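Local coordinates for protein alpha-amylase/trypsin inhibitor (Eleusine coracana, PDB 1B1U) that inhibits both trypsin and alpha-amylase and may protect ragi seeds against endogenous and foreign hydrolases, at residues A59-V67 with Q73-D81. Numbering follows the deposited sequence.
Sequences AVRILMDGV and QHEGRLLQD
Val67, whose CG2 lies in plane at the edge of the Arg61 guanidinium, meets Glu75 through one sound bond, Glu75 N to Val67 O (2.9 Å), the return bond from Val67 N being weak. Arg61 NH2 donates to Gly66 O (3.2 Å) and also reaches Glu58. At the edge of the His74 ring, in its plane, lies Gln73 NE2; His74 meets Val67 O through CA (3.2 Å) and CB, not through its ring. The Glu75 carboxylate turns to His14. Gly76 CA comes to 3.4 Å from Ile62 O, where a side chain would collide with that oxygen. Two carbonyls near the helix's C-terminal end accept bonds from the passing chain: Arg77 N on Ile62 O (3.0 Å, 165° at the hydrogen) and Leu78 N on Leu63 O (2.9 Å). Leu63, its CG swung opposite the backbone N (chi1 170°), sets CD1 against Leu78 CD2 at 3.7 Å and crosses Leu79 at about a right angle. Leu79 and Met64 lie side by side, pointing the same way, CD1 to CG 4.0 Å. An alanine in place of Leu79 would be likely to leave Leu63 CG and Met64 CG without this apolar partner, opening a gap toward Val24. The chain leaving strand 74-75 lies against the end of helix 53-64, in the helical, disulfide-rich fold of cereal trypsin/alpha-amylase inhibitors.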
loop_
_atom_site.group_PDB
_atom_site.type_symbol
_atom_site.label_atom_id
_atom_site.label_comp_id
_atom_site.label_asym_id
_atom_site.label_seq_id
_atom_site.Cartn_x
_atom_site.Cartn_y
_atom_site.Cartn_z
ATOM N N ALA A 59 -1.935 -0.350 -6.646
ATOM C CA ALA A 59 -2.240 -1.114 -5.437
ATOM C C ALA A 59 -2.022 -0.282 -4.175
ATOM O O ALA A 59 -2.720 -0.461 -3.166
ATOM C CB ALA A 59 -1.369 -2.365 -5.383
ATOM N N VAL A 60 -1.040 0.614 -4.222
ATOM C CA VAL A 60 -0.744 1.476 -3.083
ATOM C C VAL A 60 -1.828 2.550 -2.989
ATOM O O VAL A 60 -2.330 2.824 -1.907
ATOM C CB VAL A 60 0.663 2.129 -3.214
ATOM C CG1 VAL A 60 0.856 3.220 -2.156
ATOM C CG2 VAL A 60 1.731 1.063 -3.036
ATOM N N ARG A 61 -2.190 3.139 -4.126
ATOM C CA ARG A 61 -3.243 4.157 -4.156
ATOM C C ARG A 61 -4.531 3.570 -3.597
ATOM O O ARG A 61 -5.263 4.234 -2.859
ATOM C CB ARG A 61 -3.490 4.641 -5.589
ATOM C CG ARG A 61 -4.372 5.885 -5.694
ATOM C CD ARG A 61 -5.048 5.983 -7.069
ATOM N NE ARG A 61 -5.853 4.803 -7.360
ATOM C CZ ARG A 61 -7.022 4.562 -6.783
ATOM N NH1 ARG A 61 -7.505 5.419 -5.904
ATOM N NH2 ARG A 61 -7.697 3.457 -7.053
ATOM N N ILE A 62 -4.805 2.317 -3.939
ATOM C CA ILE A 62 -6.018 1.664 -3.458
ATOM C C ILE A 62 -5.964 1.510 -1.942
ATOM O O ILE A 62 -6.993 1.558 -1.265
ATOM C CB ILE A 62 -6.210 0.249 -4.078
ATOM C CG1 ILE A 62 -6.171 0.309 -5.608
ATOM C CG2 ILE A 62 -7.528 -0.333 -3.612
ATOM C CD1 ILE A 62 -6.299 -1.074 -6.284
ATOM N N LEU A 63 -4.758 1.298 -1.415
ATOM C CA LEU A 63 -4.571 1.139 0.026
ATOM C C LEU A 63 -4.974 2.431 0.710
ATOM O O LEU A 63 -5.669 2.426 1.724
ATOM C CB LEU A 63 -3.102 0.832 0.348
ATOM C CG LEU A 63 -2.628 0.847 1.808
ATOM C CD1 LEU A 63 -3.409 -0.171 2.658
ATOM C CD2 LEU A 63 -1.132 0.546 1.829
ATOM N N MET A 64 -4.525 3.540 0.146
ATOM C CA MET A 64 -4.833 4.836 0.713
ATOM C C MET A 64 -6.290 5.250 0.518
ATOM O O MET A 64 -7.077 5.306 1.461
ATOM C CB MET A 64 -3.934 5.894 0.082
ATOM C CG MET A 64 -2.505 5.441 -0.176
ATOM S SD MET A 64 -1.536 6.730 -0.939
ATOM C CE MET A 64 -0.952 5.929 -2.335
ATOM N N ASP A 65 -6.636 5.492 -0.739
ATOM C CA ASP A 65 -7.950 5.977 -1.132
ATOM C C ASP A 65 -9.086 5.011 -1.445
ATOM O O ASP A 65 -10.249 5.348 -1.251
ATOM C CB ASP A 65 -7.735 6.939 -2.289
ATOM C CG ASP A 65 -6.602 7.901 -2.009
ATOM O OD1 ASP A 65 -6.317 8.101 -0.811
ATOM O OD2 ASP A 65 -5.997 8.450 -2.954
ATOM N N GLY A 66 -8.777 3.831 -1.956
ATOM C CA GLY A 66 -9.849 2.890 -2.224
ATOM C C GLY A 66 -10.252 2.644 -3.662
ATOM O O GLY A 66 -9.731 3.238 -4.612
ATOM N N VAL A 67 -11.215 1.747 -3.818
ATOM C CA VAL A 67 -11.692 1.401 -5.145
ATOM C C VAL A 67 -12.978 0.565 -5.083
ATOM O O VAL A 67 -13.293 -0.060 -4.060
ATOM C CB VAL A 67 -10.556 0.645 -5.928
ATOM C CG1 VAL A 67 -10.739 -0.858 -5.832
ATOM C CG2 VAL A 67 -10.507 1.113 -7.372
ATOM N N GLN A 73 -18.815 -4.044 -5.398
ATOM C CA GLN A 73 -18.310 -4.034 -4.038
ATOM C C GLN A 73 -17.043 -3.198 -3.971
ATOM O O GLN A 73 -16.253 -3.167 -4.904
ATOM C CB GLN A 73 -18.045 -5.457 -3.563
ATOM C CG GLN A 73 -19.091 -5.969 -2.582
ATOM C CD GLN A 73 -18.736 -5.661 -1.137
ATOM O OE1 GLN A 73 -19.416 -6.103 -0.202
ATOM N NE2 GLN A 73 -17.662 -4.899 -0.943
ATOM N N HIS A 74 -16.868 -2.508 -2.855
ATOM C CA HIS A 74 -15.729 -1.630 -2.647
ATOM C C HIS A 74 -14.733 -2.215 -1.658
ATOM O O HIS A 74 -15.108 -2.895 -0.703
ATOM C CB HIS A 74 -16.220 -0.272 -2.126
ATOM C CG HIS A 74 -17.547 -0.330 -1.425
ATOM N ND1 HIS A 74 -18.205 -1.514 -1.159
ATOM C CD2 HIS A 74 -18.343 0.654 -0.938
ATOM C CE1 HIS A 74 -19.346 -1.259 -0.542
ATOM N NE2 HIS A 74 -19.453 0.048 -0.396
ATOM N N GLU A 75 -13.457 -1.952 -1.896
ATOM C CA GLU A 75 -12.411 -2.429 -1.002
ATOM C C GLU A 75 -11.242 -1.464 -1.093
ATOM O O GLU A 75 -10.926 -0.962 -2.171
ATOM C CB GLU A 75 -11.977 -3.860 -1.373
ATOM C CG GLU A 75 -11.510 -4.069 -2.813
ATOM C CD GLU A 75 -11.372 -5.550 -3.184
ATOM O OE1 GLU A 75 -11.975 -6.407 -2.504
ATOM O OE2 GLU A 75 -10.658 -5.858 -4.159
ATOM N N GLY A 76 -10.617 -1.188 0.046
ATOM C CA GLY A 76 -9.496 -0.267 0.060
ATOM C C GLY A 76 -9.703 0.832 1.082
ATOM O O GLY A 76 -10.650 0.783 1.863
ATOM N N ARG A 77 -8.828 1.832 1.066
ATOM C CA ARG A 77 -8.911 2.937 2.017
ATOM C C ARG A 77 -8.766 2.378 3.433
ATOM O O ARG A 77 -9.629 2.543 4.292
ATOM C CB ARG A 77 -10.242 3.684 1.870
ATOM C CG ARG A 77 -10.296 5.038 2.587
ATOM C CD ARG A 77 -11.564 5.176 3.451
ATOM N NE ARG A 77 -11.515 6.334 4.347
ATOM C CZ ARG A 77 -11.307 7.582 3.942
ATOM N NH1 ARG A 77 -11.130 7.845 2.653
ATOM N NH2 ARG A 77 -11.279 8.573 4.819
ATOM N N LEU A 78 -7.653 1.700 3.667
ATOM C CA LEU A 78 -7.381 1.131 4.975
ATOM C C LEU A 78 -6.643 2.177 5.819
ATOM O O LEU A 78 -6.597 2.072 7.046
ATOM C CB LEU A 78 -6.521 -0.128 4.820
ATOM C CG LEU A 78 -7.155 -1.505 4.568
ATOM C CD1 LEU A 78 -8.590 -1.354 4.071
ATOM C CD2 LEU A 78 -6.295 -2.276 3.550
ATOM N N LEU A 79 -6.069 3.174 5.147
ATOM C CA LEU A 79 -5.316 4.244 5.804
ATOM C C LEU A 79 -6.242 5.282 6.436
ATOM O O LEU A 79 -6.284 6.445 6.022
ATOM C CB LEU A 79 -4.353 4.916 4.801
ATOM C CG LEU A 79 -3.246 4.033 4.167
ATOM C CD1 LEU A 79 -2.053 4.881 3.754
ATOM C CD2 LEU A 79 -2.787 2.949 5.133
ATOM N N GLN A 80 -6.978 4.827 7.446
ATOM C CA GLN A 80 -7.935 5.631 8.199
ATOM C C GLN A 80 -7.345 6.103 9.548
ATOM O O GLN A 80 -6.588 5.381 10.207
ATOM C CB GLN A 80 -9.214 4.805 8.450
ATOM C CG GLN A 80 -9.869 4.225 7.181
ATOM C CD GLN A 80 -10.693 2.951 7.436
ATOM O OE1 GLN A 80 -10.972 2.584 8.576
ATOM N NE2 GLN A 80 -11.082 2.278 6.357
ATOM N N ASP A 81 -7.708 7.315 9.950
ATOM C CA ASP A 81 -7.230 7.909 11.194
ATOM C C ASP A 81 -7.127 6.928 12.347
ATOM O O ASP A 81 -7.855 5.939 12.407
ATOM C CB ASP A 81 -8.158 9.050 11.627
ATOM C CG ASP A 81 -8.100 10.232 10.693
ATOM O OD1 ASP A 81 -7.047 10.901 10.641
ATOM O OD2 ASP A 81 -9.112 10.494 10.008
#